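Local coordinates for arylsulfatase (Pseudoalteromonas sp. MB47, PDB 7AJ0), which probably removes sulfate groups from the algal polysaccharide fucoidan by hydrolysis, as a calcium-containing, thermostable sulfatase that assembles into a hexamer, at residues Gln33-Ala37 and Thr406-Ala411; Asp401-Gln405 and Ser416-Val420. The contacts are given in a common frame with arbitrary orientation. Residue numbers count along the deposited sequence, not the author numbering.

Contact 1. Residues Gln33-Ala37 and Thr406-Ala411; sequences QEKVA and TAFLLA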
ATOM      1  N   GLN A  33      34.813   7.790 -36.525  1.00 27.98           N
ATOM      2  CA  GLN A  33      35.342   8.080 -35.197  1.00 26.23           C
ATOM      3  C   GLN A  33      36.631   7.305 -34.946  1.00 27.07           C
ATOM      4  O   GLN A  33      37.563   7.821 -34.317  1.00 27.54           O
ATOM      5  CB  GLN A  33      34.289   7.750 -34.137  1.00 25.61           C
ATOM      6  CG  GLN A  33      33.052   8.642 -34.203  1.00 25.52           C
ATOM      7  CD  GLN A  33      31.934   8.197 -33.271  1.00 24.99           C
ATOM      8  OE1 GLN A  33      30.757   8.397 -33.566  1.00 24.99           O
ATOM      9  NE2 GLN A  33      32.297   7.601 -32.142  1.00 24.59           N
ATOM     10  N   GLU A  34      36.707   6.067 -35.441  1.00 26.50           N
ATOM     11  CA  GLU A  34      37.911   5.263 -35.248  1.00 26.67           C
ATOM     12  C   GLU A  34      39.106   5.877 -35.971  1.00 27.26           C
ATOM     13  O   GLU A  34      40.228   5.850 -35.451  1.00 27.33           O
ATOM     14  CB  GLU A  34      37.657   3.831 -35.726  1.00 26.83           C
ATOM     15  CG  GLU A  34      38.879   2.919 -35.714  1.00 27.15           C
ATOM     16  CD  GLU A  34      39.412   2.645 -34.318  1.00 26.74           C
ATOM     17  OE1 GLU A  34      38.713   2.962 -33.332  1.00 29.69           O
ATOM     18  OE2 GLU A  34      40.537   2.112 -34.208  1.00 27.04           O
ATOM     19  N   LYS A  35      38.892   6.429 -37.168  1.00 27.74           N
ATOM     20  CA  LYS A  35      39.978   7.123 -37.853  1.00 28.35           C
ATOM     21  C   LYS A  35      40.503   8.283 -37.014  1.00 28.18           C
ATOM     22  O   LYS A  35      41.718   8.477 -36.898  1.00 28.48           O
ATOM     23  CB  LYS A  35      39.513   7.633 -39.215  1.00 32.32           C
ATOM     24  CG  LYS A  35      39.544   6.595 -40.321  1.00 29.40           C
ATOM     25  CD  LYS A  35      39.077   7.201 -41.636  1.00 33.89           C
ATOM     26  CE  LYS A  35      38.345   6.178 -42.493  1.00 44.03           C
ATOM     27  NZ  LYS A  35      37.719   6.809 -43.691  1.00 48.00           N
ATOM     28  N   VAL A  36      39.597   9.070 -36.427  1.00 27.74           N
ATOM     29  CA  VAL A  36      40.018  10.181 -35.579  1.00 27.59           C
ATOM     30  C   VAL A  36      40.796   9.666 -34.377  1.00 27.66           C
ATOM     31  O   VAL A  36      41.842  10.216 -34.012  1.00 34.67           O
ATOM     32  CB  VAL A  36      38.797  11.012 -35.142  1.00 27.20           C
ATOM     33  CG1 VAL A  36      39.145  11.868 -33.936  1.00 27.64           C
ATOM     34  CG2 VAL A  36      38.307  11.879 -36.288  1.00 27.70           C
ATOM     35  N   ALA A  37      40.299   8.604 -33.738  1.00 26.77           N
ATOM     36  CA  ALA A  37      40.966   8.085 -32.549  1.00 26.47           C
ATOM     37  C   ALA A  37      42.350   7.541 -32.881  1.00 26.97           C
ATOM     38  O   ALA A  37      43.306   7.754 -32.126  1.00 26.99           O
ATOM     39  CB  ALA A  37      40.105   6.998 -31.902  1.00 25.96           C
ATOM     40  N   THR A 406      37.318   3.408 -27.277  1.00 23.93           N
ATOM     41  CA  THR A 406      38.278   4.462 -27.592  1.00 24.18           C
ATOM     42  C   THR A 406      37.744   5.390 -28.677  1.00 24.35           C
ATOM     43  O   THR A 406      37.919   6.611 -28.600  1.00 24.37           O
ATOM     44  CB  THR A 406      39.611   3.844 -28.016  1.00 24.64           C
ATOM     45  OG1 THR A 406      40.180   3.130 -26.910  1.00 24.53           O
ATOM     46  CG2 THR A 406      40.581   4.920 -28.475  1.00 24.99           C
ATOM     47  N   ALA A 407      37.088   4.829 -29.698  1.00 24.52           N
ATOM     48  CA  ALA A 407      36.483   5.650 -30.739  1.00 24.72           C
ATOM     49  C   ALA A 407      35.326   6.488 -30.213  1.00 30.84           C
ATOM     50  O   ALA A 407      34.984   7.511 -30.817  1.00 26.49           O
ATOM     51  CB  ALA A 407      35.993   4.766 -31.888  1.00 25.01           C
ATOM     52  N   PHE A 408      34.713   6.075 -29.105  1.00 28.80           N
ATOM     53  CA  PHE A 408      33.624   6.839 -28.506  1.00 23.57           C
ATOM     54  C   PHE A 408      34.158   7.969 -27.635  1.00 23.76           C
ATOM     55  O   PHE A 408      33.648   9.094 -27.693  1.00 23.47           O
ATOM     56  CB  PHE A 408      32.733   5.883 -27.708  1.00 23.21           C
ATOM     57  CG  PHE A 408      31.691   6.558 -26.864  1.00 22.88           C
ATOM     58  CD1 PHE A 408      30.776   7.435 -27.423  1.00 28.42           C
ATOM     59  CD2 PHE A 408      31.604   6.281 -25.507  1.00 22.53           C
ATOM     60  CE1 PHE A 408      29.807   8.040 -26.641  1.00 22.72           C
ATOM     61  CE2 PHE A 408      30.637   6.880 -24.720  1.00 26.98           C
ATOM     62  CZ  PHE A 408      29.737   7.761 -25.287  1.00 22.37           C
ATOM     63  N   LEU A 409      35.206   7.698 -26.852  1.00 23.40           N
ATOM     64  CA  LEU A 409      35.726   8.693 -25.924  1.00 23.31           C
ATOM     65  C   LEU A 409      36.569   9.759 -26.615  1.00 23.72           C
ATOM     66  O   LEU A 409      36.642  10.891 -26.123  1.00 25.28           O
ATOM     67  CB  LEU A 409      36.561   8.009 -24.839  1.00 23.17           C
ATOM     68  CG  LEU A 409      35.825   7.075 -23.879  1.00 22.80           C
ATOM     69  CD1 LEU A 409      36.810   6.344 -22.977  1.00 22.79           C
ATOM     70  CD2 LEU A 409      34.813   7.844 -23.046  1.00 30.61           C
ATOM     71  N   LEU A 410      37.210   9.430 -27.735  1.00 24.12           N
ATOM     72  CA  LEU A 410      38.129  10.347 -28.397  1.00 24.58           C
ATOM     73  C   LEU A 410      37.503  11.086 -29.573  1.00 24.89           C
ATOM     74  O   LEU A 410      38.188  11.886 -30.218  1.00 25.34           O
ATOM     75  CB  LEU A 410      39.374   9.592 -28.878  1.00 24.94           C
ATOM     76  CG  LEU A 410      40.157   8.835 -27.808  1.00 24.76           C
ATOM     77  CD1 LEU A 410      41.402   8.203 -28.405  1.00 25.23           C
ATOM     78  CD2 LEU A 410      40.525   9.750 -26.658  1.00 24.61           C
ATOM     79  N   ALA A 411      36.231  10.843 -29.868  1.00 24.71           N
ATOM     80  CA  ALA A 411      35.525  11.549 -30.927  1.00 25.02           C
ATOM     81  C   ALA A 411      34.681  12.670 -30.333  1.00 24.85           C
ATOM     82  O   ALA A 411      34.028  12.490 -29.302  1.00 27.40           O
ATOM     83  CB  ALA A 411      34.631  10.593 -31.722  1.00 25.03           C
TER

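Contact 2. Residues Asp401-Gln405 and Ser416-Val420; sequences DGIDQ and SRRQV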
ATOM      1  N   ASP A 401      32.324  -9.373 -22.216  1.00 24.43           N
ATOM      2  CA  ASP A 401      31.213  -8.450 -22.386  1.00 24.01           C
ATOM      3  C   ASP A 401      31.658  -7.024 -22.668  1.00 24.68           C
ATOM      4  O   ASP A 401      30.862  -6.233 -23.188  1.00 23.47           O
ATOM      5  CB  ASP A 401      30.339  -8.472 -21.130  1.00 23.75           C
ATOM      6  CG  ASP A 401      29.790  -9.851 -20.828  1.00 24.10           C
ATOM      7  OD1 ASP A 401      28.890 -10.311 -21.561  1.00 24.26           O
ATOM      8  OD2 ASP A 401      30.271 -10.488 -19.867  1.00 24.27           O
ATOM      9  N   GLY A 402      32.902  -6.682 -22.347  1.00 25.32           N
ATOM     10  CA  GLY A 402      33.362  -5.326 -22.550  1.00 25.93           C
ATOM     11  C   GLY A 402      33.561  -5.001 -24.017  1.00 23.69           C
ATOM     12  O   GLY A 402      33.870  -5.865 -24.838  1.00 24.10           O
ATOM     13  N   ILE A 403      33.376  -3.724 -24.343  1.00 23.44           N
ATOM     14  CA  ILE A 403      33.545  -3.211 -25.695  1.00 23.64           C
ATOM     15  C   ILE A 403      34.558  -2.077 -25.654  1.00 23.60           C
ATOM     16  O   ILE A 403      34.485  -1.205 -24.780  1.00 23.26           O
ATOM     17  CB  ILE A 403      32.209  -2.725 -26.290  1.00 23.49           C
ATOM     18  CG1 ILE A 403      31.216  -3.885 -26.378  1.00 23.60           C
ATOM     19  CG2 ILE A 403      32.443  -2.091 -27.652  1.00 23.74           C
ATOM     20  CD1 ILE A 403      29.782  -3.448 -26.600  1.00 23.41           C
ATOM     21  N   ASP A 404      35.501  -2.092 -26.591  1.00 23.99           N
ATOM     22  CA  ASP A 404      36.449  -0.993 -26.727  1.00 24.04           C
ATOM     23  C   ASP A 404      35.708   0.277 -27.127  1.00 23.82           C
ATOM     24  O   ASP A 404      35.036   0.311 -28.160  1.00 23.96           O
ATOM     25  CB  ASP A 404      37.508  -1.349 -27.767  1.00 24.58           C
ATOM     26  CG  ASP A 404      38.469  -0.205 -28.040  1.00 33.29           C
ATOM     27  OD1 ASP A 404      38.600   0.686 -27.175  1.00 24.41           O
ATOM     28  OD2 ASP A 404      39.089  -0.195 -29.125  1.00 35.65           O
ATOM     29  N   GLN A 405      35.829   1.321 -26.304  1.00 23.54           N
ATOM     30  CA  GLN A 405      35.134   2.582 -26.530  1.00 23.36           C
ATOM     31  C   GLN A 405      36.089   3.723 -26.865  1.00 23.56           C
ATOM     32  O   GLN A 405      35.715   4.894 -26.750  1.00 23.42           O
ATOM     33  CB  GLN A 405      34.296   2.949 -25.302  1.00 22.91           C
ATOM     34  CG  GLN A 405      33.153   1.992 -25.004  1.00 22.74           C
ATOM     35  CD  GLN A 405      31.948   2.221 -25.895  1.00 22.76           C
ATOM     36  OE1 GLN A 405      32.062   2.794 -26.978  1.00 26.53           O
ATOM     37  NE2 GLN A 405      30.780   1.782 -25.439  1.00 22.56           N
ATOM     38  N   SER A 416      28.276   5.915 -29.295  1.00 23.25           N
ATOM     39  CA  SER A 416      28.797   4.772 -28.562  1.00 23.06           C
ATOM     40  C   SER A 416      28.877   3.539 -29.455  1.00 23.34           C
ATOM     41  O   SER A 416      28.101   3.373 -30.399  1.00 23.58           O
ATOM     42  CB  SER A 416      27.910   4.491 -27.350  1.00 22.69           C
ATOM     43  OG  SER A 416      28.317   3.321 -26.670  1.00 22.57           O
ATOM     44  N   ARG A 417      29.847   2.674 -29.153  1.00 23.36           N
ATOM     45  CA  ARG A 417      29.956   1.383 -29.814  1.00 23.64           C
ATOM     46  C   ARG A 417      29.150   0.297 -29.115  1.00 23.47           C
ATOM     47  O   ARG A 417      29.077  -0.827 -29.627  1.00 23.73           O
ATOM     48  CB  ARG A 417      31.427   0.950 -29.898  1.00 23.85           C
ATOM     49  CG  ARG A 417      32.311   1.954 -30.617  1.00 24.10           C
ATOM     50  CD  ARG A 417      33.698   1.399 -30.931  1.00 24.44           C
ATOM     51  NE  ARG A 417      33.641   0.248 -31.827  1.00 24.83           N
ATOM     52  CZ  ARG A 417      34.211  -0.933 -31.586  1.00 24.99           C
ATOM     53  NH1 ARG A 417      34.907  -1.140 -30.476  1.00 24.79           N
ATOM     54  NH2 ARG A 417      34.089  -1.909 -32.472  1.00 28.78           N
ATOM     55  N   ARG A 418      28.545   0.602 -27.971  1.00 23.08           N
ATOM     56  CA  ARG A 418      27.746  -0.358 -27.221  1.00 22.95           C
ATOM     57  C   ARG A 418      26.278  -0.174 -27.575  1.00 22.96           C
ATOM     58  O   ARG A 418      25.751   0.942 -27.510  1.00 22.82           O
ATOM     59  CB  ARG A 418      27.951  -0.190 -25.714  1.00 22.59           C
ATOM     60  CG  ARG A 418      27.027  -1.050 -24.864  1.00 22.48           C
ATOM     61  CD  ARG A 418      27.392  -0.982 -23.387  1.00 22.21           C
ATOM     62  NE  ARG A 418      28.626  -1.705 -23.087  1.00 22.33           N
ATOM     63  CZ  ARG A 418      28.702  -3.023 -22.925  1.00 22.53           C
ATOM     64  NH1 ARG A 418      29.867  -3.591 -22.654  1.00 27.03           N
ATOM     65  NH2 ARG A 418      27.616  -3.774 -23.040  1.00 22.62           N
ATOM     66  N   GLN A 419      25.623  -1.272 -27.942  1.00 23.16           N
ATOM     67  CA  GLN A 419      24.227  -1.234 -28.346  1.00 23.25           C
ATOM     68  C   GLN A 419      23.276  -1.545 -27.201  1.00 23.02           C
ATOM     69  O   GLN A 419      22.152  -1.028 -27.184  1.00 22.99           O
ATOM     70  CB  GLN A 419      23.996  -2.230 -29.485  1.00 23.69           C
ATOM     71  CG  GLN A 419      22.685  -2.050 -30.215  1.00 23.90           C
ATOM     72  CD  GLN A 419      22.576  -2.943 -31.436  1.00 26.65           C
ATOM     73  OE1 GLN A 419      22.106  -2.513 -32.489  1.00 27.38           O
ATOM     74  NE2 GLN A 419      23.008  -4.193 -31.299  1.00 24.55           N
ATOM     75  N   VAL A 420      23.694  -2.371 -26.245  1.00 22.91           N
ATOM     76  CA  VAL A 420      22.818  -2.824 -25.174  1.00 22.78           C
ATOM     77  C   VAL A 420      23.623  -2.965 -23.891  1.00 22.54           C
ATOM     78  O   VAL A 420      24.805  -3.323 -23.910  1.00 22.60           O
ATOM     79  CB  VAL A 420      22.134  -4.170 -25.522  1.00 23.11           C
ATOM     80  CG1 VAL A 420      21.245  -4.626 -24.376  1.00 23.02           C
ATOM     81  CG2 VAL A 420      21.335  -4.058 -26.812  1.00 23.40           C
TER

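Contact 1. Residues Gln33-Ala37 and Thr406-Ala411
This is a close helix-to-helix contact at the periphery of the sulfatase fold, where the first turns of the N-terminal helix 31-48 lie against the one-turn helix 406-409 and the loop that follows it. The backbones come close, the CA atoms of Glu34 and Ala407 being 4.7 Å apart, which the alanine at 407, with its CB directed at the longer helix, leaves room for. Ala37, one turn along from Gln33, fits between Thr406 and Leu410, its CB 4.0 Å from Thr406 CG2 and 3.9 Å from Leu410 CD1. The sulfatase domain belongs to the alkaline phosphatase clan, built round a largely parallel, helix-flanked sheet; here Phe408 and Leu409 turn away from the N-terminal helix and reach strand 91-97 of the large sheet, so the short helix is sandwiched between the two. A single hydrogen bond spans the segments, from Gln33 NE2 to Ala407 O (3.0 Å), while Gln33 OE1 accepts from the backbone N of Lys415. The aliphatic part of Gln33 also packs on Ala411, with CG 3.5 Å from Ala411 CB. Glu34 brings OE1 to 3.6 Å from Ala407 CB, and its carboxylate forms a salt bridge with Arg386 of helix 377-387.

Contact 2. Residues Asp401-Gln405 and Ser416-Val420
Two consecutive arginines, Arg417 and Arg418, reach across to backbone carbonyls of the same facing loop. Arg417 NH1 donates to Asp404 O at 2.7 Å, and Arg418 NH1 to Asp401 O at 2.9 Å. Both acceptors lie near the planes of their guanidinium groups, consistent with N-H groups directed at them. Between these two carbonyls Ile403 points into the gap; its CD1 lies over one face of the Arg418 guanidinium and also packs 3.8 Å from Arg418 CB. Arg418 is held at further points, since NH2 donates to Val420 O (3.0 Å) and NH1 forms a salt bridge with Asp379 of helix 377-387, whose carboxylate also accepts from the backbone N of Ile403. Asp404, by contrast, makes no salt bridge with Arg417: its carboxylate pairs with Arg386 and is hydrogen-bonded to Thr406 OG1.

Gln405, at the N-cap position of helix 406-409, uses both ends of its amide on the opposite loop. OE1 accepts from Arg417 N (3.1 Å), and NE2 donates to Ser416 OG (3.2 Å). The same hydroxyl oxygen accepts from Arg418 N (3.0 Å), forming an ST turn at the start of 416-420, and it is also hydrogen-bonded to Leu374 O. Neither segment is a regular strand, and side chains supply every hydrogen bond between them on at least one side. The contact thus closes the base of a loop-helix-loop connection, in which the chain leaves helix 377-387, passes through helix 406-409 and enters strand 420-425, an outermost strand, within this chain, of the four-stranded antiparallel sheet in the C-terminal part of this sulfatase.

Both contacts are organised about helix 406-409: contact 2 joins the loops before and after it, whereas contact 1 packs the helix itself against the distant N-terminal helix. They meet directly, Phe408 CD1 lying 3.5 Å from Ser416 N and Ala407 CB 4.2 Å from Arg417 CD. Most touching residues are buried in both, but the centre of contact 1 is farther out, about 22 Å from the centre of the chain, against about 16 Å for that of contact 2. Contact 1 combines close van der Waals packing of alanines and a leucine with a single hydrogen bond, whereas the irregular loops of contact 2 are joined by four. Arg386 links the two through salt bridges to Glu34 and Asp404.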